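NADP-dependent 2-hydroxyacid dehydrogenase (Rhizobium etli, PDB 4XCV) probably catalyses the NADP(H)-dependent interconversion of 2-oxoacids and D-2-hydroxyacids, and binds NADPH in a cleft between its two domains. Local coordinates at residues 298-303 against 310-315; 91-96 against 148-153; 243-248 against 269-274. All blocks are in the same frame, centred on the assembly; numbering follows the deposited sequence. Where two conformers were deposited one is given.

Contact 1: residues 298-303 against 310-315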
loop_
_atom_site.group_PDB
_atom_site.type_symbol
_atom_site.label_atom_id
_atom_site.label_comp_id
_atom_site.label_asym_id
_atom_site.label_seq_id
_atom_site.Cartn_x
_atom_site.Cartn_y
_atom_site.Cartn_z
ATOM N N GLU A 298 -4.251 1.427 32.581
ATOM C CA GLU A 298 -4.876 2.478 33.392
ATOM C C GLU A 298 -6.368 2.675 33.032
ATOM O O GLU A 298 -7.194 2.829 33.930
ATOM C CB GLU A 298 -4.105 3.785 33.211
ATOM C CG GLU A 298 -2.722 3.786 33.847
ATOM C CD GLU A 298 -1.864 4.910 33.285
ATOM O OE1 GLU A 298 -2.364 5.722 32.435
ATOM O OE2 GLU A 298 -0.678 5.021 33.683
ATOM N N MET A 299 -6.664 2.669 31.758
ATOM C CA MET A 299 -8.038 2.850 31.287
ATOM C C MET A 299 -8.905 1.700 31.733
ATOM O O MET A 299 -10.055 1.903 32.125
ATOM C CB MET A 299 -8.087 2.960 29.772
ATOM C CG MET A 299 -9.457 2.752 29.177
ATOM S SD MET A 299 -9.409 3.247 27.465
ATOM C CE MET A 299 -7.785 2.883 27.018
ATOM N N GLN A 300 -8.391 0.465 31.629
ATOM C CA GLN A 300 -9.194 -0.682 32.069
ATOM C C GLN A 300 -9.423 -0.709 33.555
ATOM O O GLN A 300 -10.486 -1.100 34.034
ATOM C CB GLN A 300 -8.597 -2.000 31.541
ATOM C CG GLN A 300 -8.607 -2.074 30.018
ATOM C CD GLN A 300 -9.997 -2.037 29.426
ATOM O OE1 GLN A 300 -10.936 -2.600 29.978
ATOM N NE2 GLN A 300 -10.151 -1.330 28.339
ATOM N N ILE A 301 -8.406 -0.285 34.318
ATOM C CA ILE A 301 -8.580 -0.147 35.780
ATOM C C ILE A 301 -9.672 0.872 36.055
ATOM O O ILE A 301 -10.502 0.618 36.960
ATOM C CB ILE A 301 -7.237 0.247 36.427
ATOM C CG1 ILE A 301 -6.314 -0.947 36.443
ATOM C CG2 ILE A 301 -7.444 0.752 37.865
ATOM C CD1 ILE A 301 -4.873 -0.634 36.865
ATOM N N ALA A 302 -9.666 2.003 35.330
ATOM C CA ALA A 302 -10.698 3.033 35.573
ATOM C C ALA A 302 -12.083 2.446 35.311
ATOM O O ALA A 302 -12.993 2.656 36.109
ATOM C CB ALA A 302 -10.458 4.252 34.708
ATOM N N ARG A 303 -12.244 1.719 34.211
ATOM C CA ARG A 303 -13.544 1.088 33.931
ATOM C C ARG A 303 -13.910 0.144 35.053
ATOM O O ARG A 303 -15.029 0.175 35.567
ATOM C CB ARG A 303 -13.482 0.291 32.651
ATOM C CG ARG A 303 -13.426 1.139 31.410
ATOM C CD ARG A 303 -13.266 0.284 30.169
ATOM N NE ARG A 303 -14.401 -0.615 30.004
ATOM C CZ ARG A 303 -15.523 -0.292 29.399
ATOM N NH1 ARG A 303 -15.719 0.918 28.857
ATOM N NH2 ARG A 303 -16.549 -1.169 29.389
ATOM N N LEU A 310 -14.607 -5.031 32.048
ATOM C CA LEU A 310 -13.319 -5.049 31.387
ATOM C C LEU A 310 -13.496 -5.376 29.929
ATOM O O LEU A 310 -14.405 -6.162 29.564
ATOM C CB LEU A 310 -12.419 -6.069 31.999
ATOM C CG LEU A 310 -11.942 -5.813 33.427
ATOM C CD1 LEU A 310 -11.470 -7.127 34.070
ATOM C CD2 LEU A 310 -10.861 -4.738 33.537
ATOM N N GLN A 311 -12.681 -4.775 29.100
ATOM C CA GLN A 311 -12.659 -5.071 27.665
ATOM C C GLN A 311 -11.476 -5.990 27.329
ATOM O O GLN A 311 -10.498 -6.058 28.054
ATOM C CB GLN A 311 -12.572 -3.759 26.891
ATOM C CG GLN A 311 -13.774 -2.869 27.112
ATOM C CD GLN A 311 -13.632 -1.484 26.588
ATOM O OE1 GLN A 311 -12.577 -0.862 26.674
ATOM N NE2 GLN A 311 -14.745 -0.959 26.064
ATOM N N PHE A 312 -11.548 -6.666 26.197
ATOM C CA PHE A 312 -10.436 -7.461 25.676
ATOM C C PHE A 312 -10.076 -8.621 26.604
ATOM O O PHE A 312 -8.899 -9.007 26.699
ATOM C CB PHE A 312 -9.201 -6.588 25.360
ATOM C CG PHE A 312 -9.529 -5.318 24.655
ATOM C CD1 PHE A 312 -10.090 -5.337 23.377
ATOM C CD2 PHE A 312 -9.354 -4.112 25.284
ATOM C CE1 PHE A 312 -10.405 -4.146 22.752
ATOM C CE2 PHE A 312 -9.650 -2.924 24.653
ATOM C CZ PHE A 312 -10.202 -2.947 23.410
ATOM N N VAL A 313 -11.069 -9.171 27.270
ATOM C CA VAL A 313 -10.877 -10.303 28.153
ATOM C C VAL A 313 -10.751 -11.554 27.320
ATOM O O VAL A 313 -11.555 -11.774 26.392
ATOM C CB VAL A 313 -12.007 -10.444 29.170
ATOM C CG1 VAL A 313 -11.824 -11.665 30.062
ATOM C CG2 VAL A 313 -12.155 -9.174 30.010
ATOM N N ILE A 314 -9.754 -12.342 27.607
ATOM C CA ILE A 314 -9.602 -13.546 26.834
ATOM C C ILE A 314 -10.551 -14.637 27.281
ATOM O O ILE A 314 -10.999 -14.751 28.433
ATOM C CB ILE A 314 -8.177 -13.989 26.800
ATOM C CG1 ILE A 314 -7.760 -14.460 28.154
ATOM C CG2 ILE A 314 -7.267 -12.861 26.238
ATOM C CD1 ILE A 314 -7.731 -15.940 28.269
ATOM N N ASP A 315 -10.810 -15.499 26.317
ATOM C CA ASP A 315 -11.698 -16.638 26.487
ATOM C C ASP A 315 -10.820 -17.802 26.892
ATOM O O ASP A 315 -10.110 -18.388 26.081
ATOM C CB ASP A 315 -12.385 -16.888 25.126
ATOM C CG ASP A 315 -13.354 -18.056 25.113
ATOM O OD1 ASP A 315 -13.270 -18.968 25.945
ATOM O OD2 ASP A 315 -14.195 -18.047 24.177
#
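Gln300 and Gln311 are joined by two hydrogen bonds that close a ring. The backbone N of Gln311 donates to Gln300 OE1 (2.9 Å, nearly straight), reaching the oxygen from above its carbonyl plane. In return Gln300 NE2 donates to Gln311 OE1 at 3.0 Å, within both the donor's amide plane and the acceptor's carbonyl plane, on a lone pair. Bending at chi2 (-62°) turns the Gln300 amide towards the loop, and the two bonds together fix which way it faces. One turn further along the helix, the Arg303 guanidinium stacks on the Gln311 amide with the planes only 4° apart, NE2 of Gln311 sitting 3.4 Å above the centre of the arginine group. Arg303 is steadied in turn by NH2, which bonds to the carbonyl of Pro309. CD2 of Leu310 adds apolar cover, 4.1 Å from Gln300 CB, and that leucine also packs on Val69 and Val92 of the neighbouring sheet. Helix 292-305 therefore holds the returning C-terminal loop against the five-stranded parallel sheet, a chain path consistent with D-2-hydroxyacid dehydrogenases, whose last helix goes back to the domain of the N-terminus.

Contact 2: residues 91-96 against 148-153. With NDP (NADPH dihydro-nicotinamide-adenine-dinucleotide phosphate), chain B.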
loop_
_atom_site.group_PDB
_atom_site.type_symbol
_atom_site.label_atom_id
_atom_site.label_comp_id
_atom_site.label_asym_id
_atom_site.label_seq_id
_atom_site.Cartn_x
_atom_site.Cartn_y
_atom_site.Cartn_z
ATOM N N ILE A 91 -8.270 -12.218 32.459
ATOM C CA ILE A 91 -7.019 -11.869 31.838
ATOM C C ILE A 91 -7.327 -10.983 30.654
ATOM O O ILE A 91 -8.099 -11.372 29.761
ATOM C CB ILE A 91 -6.290 -13.122 31.347
ATOM C CG1 ILE A 91 -5.959 -14.036 32.540
ATOM C CG2 ILE A 91 -5.028 -12.718 30.597
ATOM C CD1 ILE A 91 -5.652 -15.439 32.165
ATOM N N VAL A 92 -6.775 -9.795 30.660
ATOM C CA VAL A 92 -7.040 -8.750 29.667
ATOM C C VAL A 92 -5.863 -8.666 28.716
ATOM O O VAL A 92 -4.726 -8.475 29.158
ATOM C CB VAL A 92 -7.270 -7.374 30.373
ATOM C CG1 VAL A 92 -7.404 -6.220 29.397
ATOM C CG2 VAL A 92 -8.481 -7.435 31.250
ATOM N N ARG A 93 -6.105 -8.796 27.413
ATOM C CA ARG A 93 -5.003 -8.657 26.470
ATOM C C ARG A 93 -4.778 -7.225 26.075
ATOM O O ARG A 93 -5.629 -6.368 26.240
ATOM C CB ARG A 93 -5.172 -9.571 25.271
ATOM C CG ARG A 93 -6.235 -9.118 24.369
ATOM C CD ARG A 93 -6.474 -10.220 23.331
ATOM N NE ARG A 93 -7.163 -9.697 22.223
ATOM C CZ ARG A 93 -6.570 -9.295 21.099
ATOM N NH1 ARG A 93 -5.243 -9.369 20.884
ATOM N NH2 ARG A 93 -7.331 -8.803 20.187
ATOM N N PHE A 94 -3.556 -6.943 25.662
ATOM C CA PHE A 94 -3.165 -5.637 25.314
ATOM C C PHE A 94 -3.605 -5.409 23.910
ATOM O O PHE A 94 -3.050 -6.015 22.991
ATOM C CB PHE A 94 -1.664 -5.471 25.472
ATOM C CG PHE A 94 -1.150 -4.151 25.000
ATOM C CD1 PHE A 94 -1.922 -2.974 25.031
ATOM C CD2 PHE A 94 0.154 -4.057 24.566
ATOM C CE1 PHE A 94 -1.445 -1.796 24.567
ATOM C CE2 PHE A 94 0.663 -2.827 24.171
ATOM C CZ PHE A 94 -0.148 -1.707 24.169
ATOM N N VAL A 95 -4.649 -4.612 23.731
ATOM C CA VAL A 95 -5.107 -4.178 22.466
ATOM C C VAL A 95 -4.831 -2.699 22.389
ATOM O O VAL A 95 -5.497 -1.841 23.022
ATOM C CB VAL A 95 -6.602 -4.509 22.195
ATOM C CG1 VAL A 95 -7.068 -3.897 20.893
ATOM C CG2 VAL A 95 -6.781 -6.007 22.144
ATOM N N ASP A 96 -3.717 -2.443 21.718
ATOM C CA ASP A 96 -3.312 -1.071 21.489
ATOM C C ASP A 96 -4.229 -0.574 20.367
ATOM O O ASP A 96 -4.027 -0.827 19.142
ATOM C CB ASP A 96 -1.851 -1.039 21.134
ATOM C CG ASP A 96 -1.318 0.364 20.940
ATOM O OD1 ASP A 96 -2.134 1.305 20.860
ATOM O OD2 ASP A 96 -0.073 0.489 20.823
ATOM N N LEU A 148 -10.331 -12.819 11.849
ATOM C CA LEU A 148 -11.227 -11.709 11.601
ATOM C C LEU A 148 -11.534 -11.047 12.921
ATOM O O LEU A 148 -12.710 -10.761 13.242
ATOM C CB LEU A 148 -12.491 -12.195 10.896
ATOM C CG LEU A 148 -12.260 -12.744 9.507
ATOM C CD1 LEU A 148 -13.572 -13.231 8.957
ATOM C CD2 LEU A 148 -11.581 -11.738 8.554
ATOM N N GLY A 149 -10.498 -10.789 13.709
ATOM C CA GLY A 149 -10.643 -10.108 15.002
ATOM C C GLY A 149 -10.364 -8.629 14.819
ATOM O O GLY A 149 -10.684 -8.037 13.767
ATOM N N ILE A 150 -9.785 -8.006 15.822
ATOM C CA ILE A 150 -9.505 -6.584 15.759
ATOM C C ILE A 150 -8.635 -6.271 14.534
ATOM O O ILE A 150 -8.942 -5.374 13.742
ATOM C CB ILE A 150 -8.806 -6.138 17.033
ATOM C CG1 ILE A 150 -9.713 -6.335 18.267
ATOM C CG2 ILE A 150 -8.301 -4.728 16.889
ATOM C CD1 ILE A 150 -10.893 -5.432 18.373
ATOM N N LEU A 151 -7.577 -7.065 14.321
ATOM C CA LEU A 151 -6.667 -6.787 13.230
ATOM C C LEU A 151 -7.255 -7.223 11.893
ATOM O O LEU A 151 -7.250 -6.452 10.944
ATOM C CB LEU A 151 -5.308 -7.444 13.483
ATOM C CG LEU A 151 -4.599 -6.974 14.711
ATOM C CD1 LEU A 151 -3.257 -7.697 14.856
ATOM C CD2 LEU A 151 -4.423 -5.457 14.774
ATOM N N GLY A 152 -7.818 -8.417 11.806
ATOM C CA GLY A 152 -8.292 -8.879 10.523
ATOM C C GLY A 152 -9.433 -8.070 9.992
ATOM O O GLY A 152 -9.508 -7.861 8.783
ATOM N N GLN A 153 -10.343 -7.617 10.833
ATOM C CA GLN A 153 -11.450 -6.844 10.286
ATOM C C GLN A 153 -11.032 -5.487 9.763
ATOM O O GLN A 153 -11.634 -4.979 8.820
ATOM C CB GLN A 153 -12.582 -6.735 11.285
ATOM C CG GLN A 153 -13.267 -8.064 11.527
ATOM C CD GLN A 153 -14.381 -7.939 12.545
ATOM O OE1 GLN A 153 -14.443 -8.684 13.546
ATOM N NE2 GLN A 153 -15.278 -7.034 12.283
HETATM P PA NDP B . -8.478 -11.334 18.035
HETATM O O1A NDP B . -9.283 -10.072 18.012
HETATM O O2A NDP B . -8.489 -12.231 19.255
HETATM O O5B NDP B . -8.920 -12.181 16.752
HETATM C C5B NDP B . -8.421 -13.513 16.591
HETATM C C4B NDP B . -9.067 -14.083 15.350
HETATM O O4B NDP B . -8.482 -15.358 15.102
HETATM C C3B NDP B . -10.556 -14.274 15.517
HETATM O O3B NDP B . -11.237 -13.988 14.278
HETATM C C2B NDP B . -10.620 -15.743 15.841
HETATM O O2B NDP B . -11.867 -16.401 15.484
HETATM C C1B NDP B . -9.506 -16.293 14.954
HETATM N N9A NDP B . -9.044 -17.621 15.362
HETATM C C8A NDP B . -8.494 -17.919 16.556
HETATM N N7A NDP B . -8.283 -19.269 16.623
HETATM C C5A NDP B . -8.758 -19.792 15.454
HETATM C C6A NDP B . -8.891 -21.091 14.964
HETATM N N6A NDP B . -8.433 -22.142 15.645
HETATM N N1A NDP B . -9.447 -21.254 13.757
HETATM C C2A NDP B . -9.884 -20.192 13.045
HETATM N N3A NDP B . -9.803 -18.915 13.455
HETATM C C4A NDP B . -9.226 -18.765 14.666
HETATM O O3 NDP B . -6.933 -11.010 17.729
HETATM P PN NDP B . -6.285 -9.751 16.968
HETATM O O1N NDP B . -6.966 -9.640 15.644
HETATM O O2N NDP B . -6.304 -8.563 17.806
HETATM O O5D NDP B . -4.785 -10.222 16.845
HETATM C C5D NDP B . -4.455 -11.458 16.197
HETATM C C4D NDP B . -3.022 -11.813 16.612
HETATM O O4D NDP B . -2.100 -10.926 15.996
HETATM C C3D NDP B . -2.717 -11.674 18.078
HETATM O O3D NDP B . -3.130 -12.840 18.815
HETATM C C2D NDP B . -1.213 -11.462 18.120
HETATM O O2D NDP B . -0.553 -12.733 18.332
HETATM C C1D NDP B . -0.871 -11.001 16.732
HETATM N N1N NDP B . -0.249 -9.678 16.632
HETATM C C2N NDP B . 0.923 -9.511 15.941
HETATM C C3N NDP B . 1.570 -8.322 15.919
HETATM C C7N NDP B . 2.779 -8.108 15.168
HETATM O O7N NDP B . 3.479 -7.121 15.500
HETATM N N7N NDP B . 3.157 -8.865 14.154
HETATM C C4N NDP B . 0.972 -7.145 16.585
HETATM C C5N NDP B . -0.286 -7.435 17.249
HETATM C C6N NDP B . -0.856 -8.618 17.307
HETATM P P2B NDP B . -13.259 -15.887 16.137
HETATM O O1X NDP B . -14.262 -16.930 15.764
HETATM O O2X NDP B . -13.003 -15.794 17.632
HETATM O O3X NDP B . -13.519 -14.543 15.591
#
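O2N on the nicotinamide-side phosphate of NADPH is held by Arg93, whose NH2, in the conformer described here, donates to it at 2.6 Å, while Ile150 lays its CB against the same oxygen. Arg93 NH1 adds a weak second bond and is also hydrogen-bonded to Ala75 O; O2N lies at the edge of the guanidinium, in its plane. With CG between the backbone N and the carbonyl carbon (chi1 72°), the Arg93 chain runs extended and carries the guanidinium to the diphosphate. The other segment is the turn of a probable Rossmann-type GxGxxG motif, with Gly149 as N-cap of helix 150-162. Here the backbone amides do the gripping: Ile150 N reaches O1A at 3.1 Å and Leu151 N reaches O1N at 3.0 Å, so the helix start probably favours the diphosphate charge. Between the protein segments the contact is slight: Arg93 NH2 stands 3.9 Å from Ile150 CG1, and Val95 CG1 meets Ile150 CG2 at 4.3 Å. Val95 CG2 lies 3.4 Å above the centre of one guanidinium face; O2A is over the other. Leu151 brings CD1 to 3.6 Å from NDP C6N, and an alanine here would probably lose that contact and open a gap beside the nicotinamide ring. Gly149 CA lies so near NDP O5B that a CB would collide with it. Leu148 N donates to the ribose hydroxyl O3B at 2.8 Å.

Contact 3: residues 243-248 against 269-274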
loop_
_atom_site.group_PDB
_atom_site.type_symbol
_atom_site.label_atom_id
_atom_site.label_comp_id
_atom_site.label_asym_id
_atom_site.label_seq_id
_atom_site.Cartn_x
_atom_site.Cartn_y
_atom_site.Cartn_z
ATOM N N ASP A 243 9.007 -25.368 5.397
ATOM C CA ASP A 243 8.014 -25.627 4.377
ATOM C C ASP A 243 7.776 -24.391 3.517
ATOM O O ASP A 243 7.471 -24.527 2.338
ATOM C CB ASP A 243 6.676 -26.071 4.972
ATOM C CG ASP A 243 6.714 -27.435 5.633
ATOM O OD1 ASP A 243 7.759 -28.155 5.574
ATOM O OD2 ASP A 243 5.649 -27.812 6.211
ATOM N N ILE A 244 7.884 -23.196 4.099
ATOM C CA ILE A 244 7.833 -21.968 3.294
ATOM C C ILE A 244 8.995 -21.995 2.290
ATOM O O ILE A 244 8.815 -21.756 1.125
ATOM C CB ILE A 244 7.893 -20.696 4.150
ATOM C CG1 ILE A 244 6.740 -20.635 5.153
ATOM C CG2 ILE A 244 7.958 -19.485 3.230
ATOM C CD1 ILE A 244 6.941 -19.576 6.185
ATOM N N VAL A 245 10.204 -22.287 2.769
ATOM C CA VAL A 245 11.364 -22.330 1.907
ATOM C C VAL A 245 11.145 -23.335 0.753
ATOM O O VAL A 245 11.370 -23.018 -0.405
ATOM C CB VAL A 245 12.635 -22.691 2.696
ATOM C CG1 VAL A 245 13.856 -22.832 1.791
ATOM C CG2 VAL A 245 12.924 -21.646 3.768
ATOM N N SER A 246 10.739 -24.557 1.069
ATOM C CA SER A 246 10.519 -25.557 0.034
ATOM C C SER A 246 9.444 -25.142 -0.948
ATOM O O SER A 246 9.582 -25.366 -2.139
ATOM C CB SER A 246 10.185 -26.905 0.681
ATOM O OG SER A 246 11.323 -27.427 1.380
ATOM N N ALA A 247 8.365 -24.559 -0.421
ATOM C CA ALA A 247 7.231 -24.160 -1.281
ATOM C C ALA A 247 7.643 -23.057 -2.246
ATOM O O ALA A 247 7.225 -23.070 -3.432
ATOM C CB ALA A 247 6.039 -23.745 -0.438
ATOM N N VAL A 248 8.456 -22.096 -1.790
ATOM C CA VAL A 248 8.924 -21.056 -2.707
ATOM C C VAL A 248 9.886 -21.632 -3.732
ATOM O O VAL A 248 9.790 -21.345 -4.910
ATOM C CB VAL A 248 9.569 -19.871 -1.961
ATOM C CG1 VAL A 248 10.200 -18.899 -2.932
ATOM C CG2 VAL A 248 8.523 -19.155 -1.136
ATOM N N ASP A 269 21.487 -17.487 9.268
ATOM C CA ASP A 269 21.607 -18.433 8.158
ATOM C C ASP A 269 20.284 -18.903 7.608
ATOM O O ASP A 269 20.297 -19.724 6.707
ATOM C CB ASP A 269 22.480 -19.641 8.505
ATOM C CG ASP A 269 21.875 -20.559 9.526
ATOM O OD1 ASP A 269 20.823 -20.251 10.134
ATOM O OD2 ASP A 269 22.482 -21.661 9.706
ATOM N N SER A 270 19.156 -18.361 8.061
ATOM C CA SER A 270 17.887 -18.757 7.463
ATOM C C SER A 270 17.909 -18.570 5.949
ATOM O O SER A 270 18.316 -17.502 5.450
ATOM C CB SER A 270 16.751 -17.957 8.040
ATOM O OG SER A 270 15.554 -18.274 7.333
ATOM N N PRO A 271 17.369 -19.527 5.196
ATOM C CA PRO A 271 17.256 -19.320 3.749
ATOM C C PRO A 271 16.265 -18.226 3.385
ATOM O O PRO A 271 16.259 -17.731 2.241
ATOM C CB PRO A 271 16.755 -20.692 3.235
ATOM C CG PRO A 271 17.150 -21.675 4.274
ATOM C CD PRO A 271 17.036 -20.907 5.588
ATOM N N LEU A 272 15.391 -17.869 4.319
ATOM C CA LEU A 272 14.364 -16.863 4.000
ATOM C C LEU A 272 14.942 -15.525 3.572
ATOM O O LEU A 272 14.328 -14.817 2.752
ATOM C CB LEU A 272 13.426 -16.679 5.194
ATOM C CG LEU A 272 12.549 -17.869 5.586
ATOM C CD1 LEU A 272 11.876 -17.613 6.914
ATOM C CD2 LEU A 272 11.546 -18.181 4.480
ATOM N N TRP A 273 16.042 -15.099 4.198
ATOM C CA TRP A 273 16.571 -13.796 3.899
ATOM C C TRP A 273 16.799 -13.509 2.433
ATOM O O TRP A 273 16.528 -12.407 1.964
ATOM C CB TRP A 273 17.882 -13.555 4.637
ATOM C CG TRP A 273 17.855 -13.576 6.132
ATOM C CD1 TRP A 273 18.272 -14.597 6.949
ATOM C CD2 TRP A 273 17.525 -12.505 6.995
ATOM N NE1 TRP A 273 18.177 -14.235 8.245
ATOM C CE2 TRP A 273 17.703 -12.950 8.310
ATOM C CE3 TRP A 273 17.050 -11.209 6.785
ATOM C CZ2 TRP A 273 17.471 -12.129 9.414
ATOM C CZ3 TRP A 273 16.804 -10.411 7.881
ATOM C CH2 TRP A 273 17.009 -10.882 9.174
ATOM N N GLU A 274 17.297 -14.490 1.683
ATOM C CA GLU A 274 17.700 -14.273 0.312
ATOM C C GLU A 274 16.787 -14.973 -0.682
ATOM O O GLU A 274 17.096 -15.003 -1.863
ATOM C CB GLU A 274 19.163 -14.691 0.126
ATOM C CG GLU A 274 20.147 -13.770 0.851
ATOM C CD GLU A 274 21.582 -13.974 0.412
ATOM O OE1 GLU A 274 21.909 -13.731 -0.763
ATOM O OE2 GLU A 274 22.424 -14.355 1.240
#
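The pyrrolidine of Pro271 is the ring that takes part here, and it meets Val245 through its CB corner: CB lies 3.9 Å from Val245 CG1 and 4.0 Å from Val245 CG2, so the fork of the valine straddles that one carbon. The indole of Trp273 belongs to another side of the turn, packing on Leu266, on Ile280 and on Arg128 of the second subunit. Next to the proline, Leu272 reaches across with a single methyl. Its CD2 touches Val245 CG2 at 3.8 Å and Ile244 CG2 at 4.0 Å, thus fitting against two consecutive residues of helix 241-250. With CD1 anti to CA (chi2 170°), the other branch, CD2, is turned to the helix, whereas Val245, with CG1 trans to its backbone N at chi1 176°, presents both methyls to the loop. An ST turn shapes the loop side: Ser270 OG accepts a hydrogen bond from Leu272 N at 3.0 Å, bracing the bend from which Pro271 and Leu272 project. Behind this layer, Ile244 and Leu272 both touch Leu258, so helix and loop pack on strand 255-258 of the parallel sheet. Glu274 forms a salt bridge with Arg128 of the second subunit. Across the two segments themselves no hydrogen bond is made, so their contact is apolar and probably rests on burial of methyls and on fit, with no polar pair to set its direction.

Contacts 1 and 2 are neighbours, their centres 12 Å apart, and they touch directly: Phe312 O lies 2.9 Å from Arg93 N and Ile314 N 2.9 Å from Ile91 O, both probable hydrogen bonds. The C-terminal loop held in contact 1 thus runs beside the segment that brings Arg93 to the NADPH diphosphate, and Phe312 also packs on Val95, with its side chain about 7 Å from the cofactor. Contact 2 spans the cleft, with NADPH between the two domains. Contact 3 lies apart, its centre 29 Å from that of contact 2 and 40 Å from that of contact 1, near the second subunit; the side chain of Ile244 is about 14 Å from NADPH.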